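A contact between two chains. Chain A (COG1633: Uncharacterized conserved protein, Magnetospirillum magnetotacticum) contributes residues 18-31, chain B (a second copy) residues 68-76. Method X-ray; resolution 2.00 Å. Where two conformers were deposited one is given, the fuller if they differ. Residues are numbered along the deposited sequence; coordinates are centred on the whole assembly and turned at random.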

# COMPACT_ATOMS: atom_id res chain seq x y z
N THR A 18 -4.47 1.05 -11.92
CA THR A 18 -4.78 2.16 -11.03
C THR A 18 -3.61 2.40 -10.04
O THR A 18 -3.15 3.53 -9.84
CB THR A 18 -6.09 1.87 -10.28
OG1 THR A 18 -7.12 1.64 -11.24
CG2 THR A 18 -6.51 3.03 -9.40
N GLU A 19 -3.11 1.31 -9.47
CA GLU A 19 -1.99 1.39 -8.57
C GLU A 19 -0.76 1.95 -9.30
O GLU A 19 -0.17 2.88 -8.82
CB GLU A 19 -1.69 0.02 -7.92
CG GLU A 19 -0.40 -0.01 -7.11
CD GLU A 19 -0.49 0.64 -5.73
OE1 GLU A 19 -1.50 1.29 -5.40
OE2 GLU A 19 0.45 0.48 -4.91
N ALA A 20 -0.39 1.40 -10.45
CA ALA A 20 0.78 1.88 -11.19
C ALA A 20 0.71 3.37 -11.51
O ALA A 20 1.67 4.10 -11.32
CB ALA A 20 1.01 1.10 -12.45
N ALA A 21 -0.43 3.84 -12.00
CA ALA A 21 -0.58 5.25 -12.27
C ALA A 21 -0.29 6.13 -11.07
O ALA A 21 0.36 7.16 -11.22
CB ALA A 21 -1.98 5.57 -12.79
N GLU A 22 -0.84 5.80 -9.91
CA GLU A 22 -0.59 6.56 -8.70
C GLU A 22 0.85 6.52 -8.26
O GLU A 22 1.38 7.51 -7.80
CB GLU A 22 -1.39 6.00 -7.52
CG GLU A 22 -2.84 6.34 -7.56
CD GLU A 22 -3.62 5.58 -6.49
OE1 GLU A 22 -3.01 5.21 -5.44
OE2 GLU A 22 -4.85 5.39 -6.73
N ARG A 23 1.46 5.35 -8.33
CA ARG A 23 2.83 5.18 -7.82
C ARG A 23 3.86 5.90 -8.70
O ARG A 23 4.84 6.46 -8.21
CB ARG A 23 3.21 3.72 -7.75
CG ARG A 23 2.42 2.85 -6.75
CD ARG A 23 2.76 3.07 -5.31
NE ARG A 23 2.32 4.37 -4.83
CZ ARG A 23 1.06 4.79 -4.72
NH1 ARG A 23 0.03 4.04 -5.03
NH2 ARG A 23 0.84 6.01 -4.27
N TYR A 24 3.68 5.76 -10.01
CA TYR A 24 4.48 6.52 -10.99
C TYR A 24 4.33 8.03 -10.96
O TYR A 24 5.31 8.71 -11.14
CB TYR A 24 4.24 5.99 -12.38
CG TYR A 24 5.01 4.72 -12.69
CD1 TYR A 24 6.40 4.72 -12.67
CD2 TYR A 24 4.37 3.56 -13.06
CE1 TYR A 24 7.13 3.59 -12.95
CE2 TYR A 24 5.09 2.42 -13.41
CZ TYR A 24 6.48 2.44 -13.30
OH TYR A 24 7.25 1.36 -13.62
N VAL A 25 3.11 8.58 -10.78
CA VAL A 25 2.96 10.01 -10.62
C VAL A 25 3.77 10.47 -9.44
O VAL A 25 4.49 11.46 -9.49
CB VAL A 25 1.51 10.42 -10.45
CG1 VAL A 25 1.39 11.85 -9.98
CG2 VAL A 25 0.77 10.26 -11.79
N GLU A 26 3.67 9.72 -8.35
CA GLU A 26 4.38 9.98 -7.11
C GLU A 26 5.89 9.98 -7.31
O GLU A 26 6.58 10.92 -6.89
CB GLU A 26 3.88 8.93 -6.09
CG GLU A 26 4.40 8.99 -4.76
CD GLU A 26 3.61 8.02 -3.84
OE1 GLU A 26 3.88 6.80 -3.89
OE2 GLU A 26 2.70 8.49 -3.09
N LEU A 27 6.41 8.97 -7.99
CA LEU A 27 7.83 8.92 -8.30
C LEU A 27 8.26 10.05 -9.26
O LEU A 27 9.33 10.63 -9.08
CB LEU A 27 8.24 7.54 -8.87
CG LEU A 27 8.14 6.29 -7.99
CD1 LEU A 27 8.38 5.08 -8.87
CD2 LEU A 27 9.11 6.31 -6.83
N ALA A 28 7.42 10.35 -10.26
CA ALA A 28 7.69 11.46 -11.18
C ALA A 28 7.85 12.76 -10.38
O ALA A 28 8.79 13.51 -10.57
CB ALA A 28 6.55 11.61 -12.18
N ASP A 29 6.92 12.99 -9.47
CA ASP A 29 6.89 14.20 -8.66
C ASP A 29 8.16 14.34 -7.86
O ASP A 29 8.69 15.45 -7.72
CB ASP A 29 5.68 14.20 -7.72
CG ASP A 29 4.39 14.57 -8.42
OD1 ASP A 29 4.39 14.97 -9.59
OD2 ASP A 29 3.33 14.44 -7.80
N MSE A 30 8.62 13.23 -7.31
CA MSE A 30 9.83 13.26 -6.51
C MSE A 30 11.07 13.47 -7.34
O MSE A 30 11.99 14.19 -6.91
CB MSE A 30 9.99 11.98 -5.72
CG MSE A 30 9.38 12.10 -4.38
SE MSE A 30 10.12 10.72 -3.34
CE MSE A 30 9.19 9.39 -4.29
N MSE A 31 11.11 12.87 -8.53
CA MSE A 31 12.25 13.08 -9.42
C MSE A 31 12.33 14.56 -9.82
O MSE A 31 13.39 15.18 -9.75
CB MSE A 31 12.15 12.19 -10.66
CG MSE A 31 12.33 10.68 -10.39
SE MSE A 31 13.95 10.22 -9.46
CE MSE A 31 13.25 10.01 -7.78
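Chain B (68-76) KLMSWQYRW

Residues 68-76 of chain B lie as an irregular segment against one side of the chain A helix 18-31, and the two stretches bury 416 Å² between them. Chain B enters extended at K68(B) to M70(B), takes helical phi/psi angles from S71(B) to Q73(B) without regular helical bonding, and leaves extended at R75(B) and W76(B). In register, the CA of M70(B) lies 6.8 Å from the CA of E26(A), and the CA of S71(B) 8.0 Å from that of R23(A); farther along, R75(B) reaches E19(A), so the contacts run down the helix toward its N-terminal end. K68(B) stays out of reach, and L69(B) points its CA-to-CB bond away. M70(B), a selenomethionine (chi1 m, chi2 m), sets its SE 3.2 Å from E26(A) CG and 4.3 Å from M30(A) CG. S71(B) points toward the helix and meets the E26(A) carboxylate twice: its N donates to OE2 at 2.8 Å and its OG (chi1 p) to OE1 at 2.6 Å. R23(A) NE also donates to E26(A) OE1, at 3.0 Å, so this carboxylate is held from both chains. W72(B) leaves sideways, but its ring end comes nearer: CH2 lies 3.0 Å from CE of selenomethionine M30(A), which meets the ring at its edge, and 4.4 Å from L27(A) CD2. Q73(B) makes no contact across; its OE1 accepts from M70(B) N at 2.8 Å, bracing the turn. The turn also carries a bond from R75(B) N to S71(B) O, 2.9 Å. R75(B), extended beyond chi1, forms a two-pronged salt bridge with E19(A), NH1 to OE2 at 2.8 Å and NH2 to OE1 at 3.0 Å. Its guanidinium faces that of R23(A), NH1 of R23(A) lying 3.3 Å from NH2 of R75(B), like charges offset by neighbouring carboxylates. Water 1 links R75(B) NH2 (2.9 Å) to E22(A) OE1 (3.2 Å).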

# COMPACT_ATOMS: atom_id res chain seq x y z
N LYS B 68 0.52 17.07 0.78
CA LYS B 68 0.23 15.76 0.22
C LYS B 68 1.43 14.88 0.57
O LYS B 68 2.58 15.24 0.30
CB LYS B 68 0.04 15.87 -1.31
CG LYS B 68 -0.20 14.53 -2.03
CD LYS B 68 -0.42 14.71 -3.53
N LEU B 69 1.16 13.74 1.20
CA LEU B 69 2.17 12.78 1.61
C LEU B 69 2.35 11.70 0.56
O LEU B 69 1.43 11.43 -0.22
CB LEU B 69 1.71 12.07 2.89
CG LEU B 69 1.44 12.93 4.10
CD1 LEU B 69 1.23 12.00 5.27
CD2 LEU B 69 2.60 13.87 4.36
N MSE B 70 3.51 11.07 0.57
CA MSE B 70 3.79 9.93 -0.29
C MSE B 70 3.26 8.66 0.37
O MSE B 70 3.28 8.55 1.59
CB MSE B 70 5.29 9.81 -0.53
CG MSE B 70 5.93 11.06 -1.13
SE MSE B 70 5.36 11.45 -2.93
CE MSE B 70 3.89 12.55 -2.64
N SER B 71 2.78 7.72 -0.44
CA SER B 71 2.18 6.48 0.04
C SER B 71 3.00 5.77 1.12
O SER B 71 2.42 5.24 2.06
CB SER B 71 1.91 5.54 -1.12
OG SER B 71 3.07 5.36 -1.93
N TRP B 72 4.33 5.73 0.97
CA TRP B 72 5.16 4.99 1.94
C TRP B 72 5.18 5.69 3.29
O TRP B 72 5.49 5.06 4.28
CB TRP B 72 6.59 4.71 1.43
CG TRP B 72 7.23 5.88 0.84
CD1 TRP B 72 7.97 6.86 1.48
CD2 TRP B 72 7.16 6.26 -0.52
NE1 TRP B 72 8.35 7.82 0.56
CE2 TRP B 72 7.86 7.46 -0.67
CE3 TRP B 72 6.54 5.69 -1.63
CZ2 TRP B 72 7.97 8.09 -1.88
CZ3 TRP B 72 6.65 6.31 -2.82
CH2 TRP B 72 7.35 7.48 -2.96
N GLN B 73 4.79 6.96 3.37
CA GLN B 73 4.71 7.63 4.66
C GLN B 73 3.56 7.19 5.54
O GLN B 73 3.52 7.55 6.72
CB GLN B 73 4.64 9.15 4.48
CG GLN B 73 5.76 9.71 3.63
CD GLN B 73 5.78 11.21 3.58
OE1 GLN B 73 5.34 11.80 2.61
NE2 GLN B 73 6.31 11.84 4.62
N TYR B 74 2.58 6.47 5.01
CA TYR B 74 1.40 6.17 5.83
C TYR B 74 0.79 4.79 5.58
O TYR B 74 0.11 4.31 6.45
CB TYR B 74 0.33 7.29 5.69
CG TYR B 74 -0.21 7.39 4.27
CD1 TYR B 74 -1.19 6.50 3.83
CD2 TYR B 74 0.33 8.30 3.34
CE1 TYR B 74 -1.64 6.53 2.55
CE2 TYR B 74 -0.16 8.33 2.02
CZ TYR B 74 -1.15 7.43 1.66
OH TYR B 74 -1.67 7.37 0.41
N ARG B 75 1.02 4.18 4.42
CA ARG B 75 0.45 2.84 4.16
C ARG B 75 0.94 1.78 5.15
O ARG B 75 2.11 1.75 5.52
CB ARG B 75 0.77 2.37 2.75
CG ARG B 75 -0.09 2.97 1.69
CD ARG B 75 0.26 2.35 0.38
NE ARG B 75 -0.72 2.70 -0.64
CZ ARG B 75 -0.76 2.17 -1.84
NH1 ARG B 75 0.19 1.35 -2.22
NH2 ARG B 75 -1.70 2.53 -2.70
N TRP B 76 0.06 0.87 5.54
CA TRP B 76 0.50 -0.36 6.19
C TRP B 76 1.51 -1.11 5.34
O TRP B 76 1.46 -1.07 4.10
CB TRP B 76 -0.70 -1.26 6.49
CG TRP B 76 -1.57 -0.76 7.59
CD1 TRP B 76 -1.71 0.54 8.04
CD2 TRP B 76 -2.49 -1.54 8.37
NE1 TRP B 76 -2.64 0.60 9.06
CE2 TRP B 76 -3.15 -0.66 9.26
CE3 TRP B 76 -2.81 -2.89 8.40
CZ2 TRP B 76 -4.07 -1.10 10.19
CZ3 TRP B 76 -3.74 -3.33 9.33
CH2 TRP B 76 -4.36 -2.43 10.21
O HOH W 1 -3.74 4.51 -2.43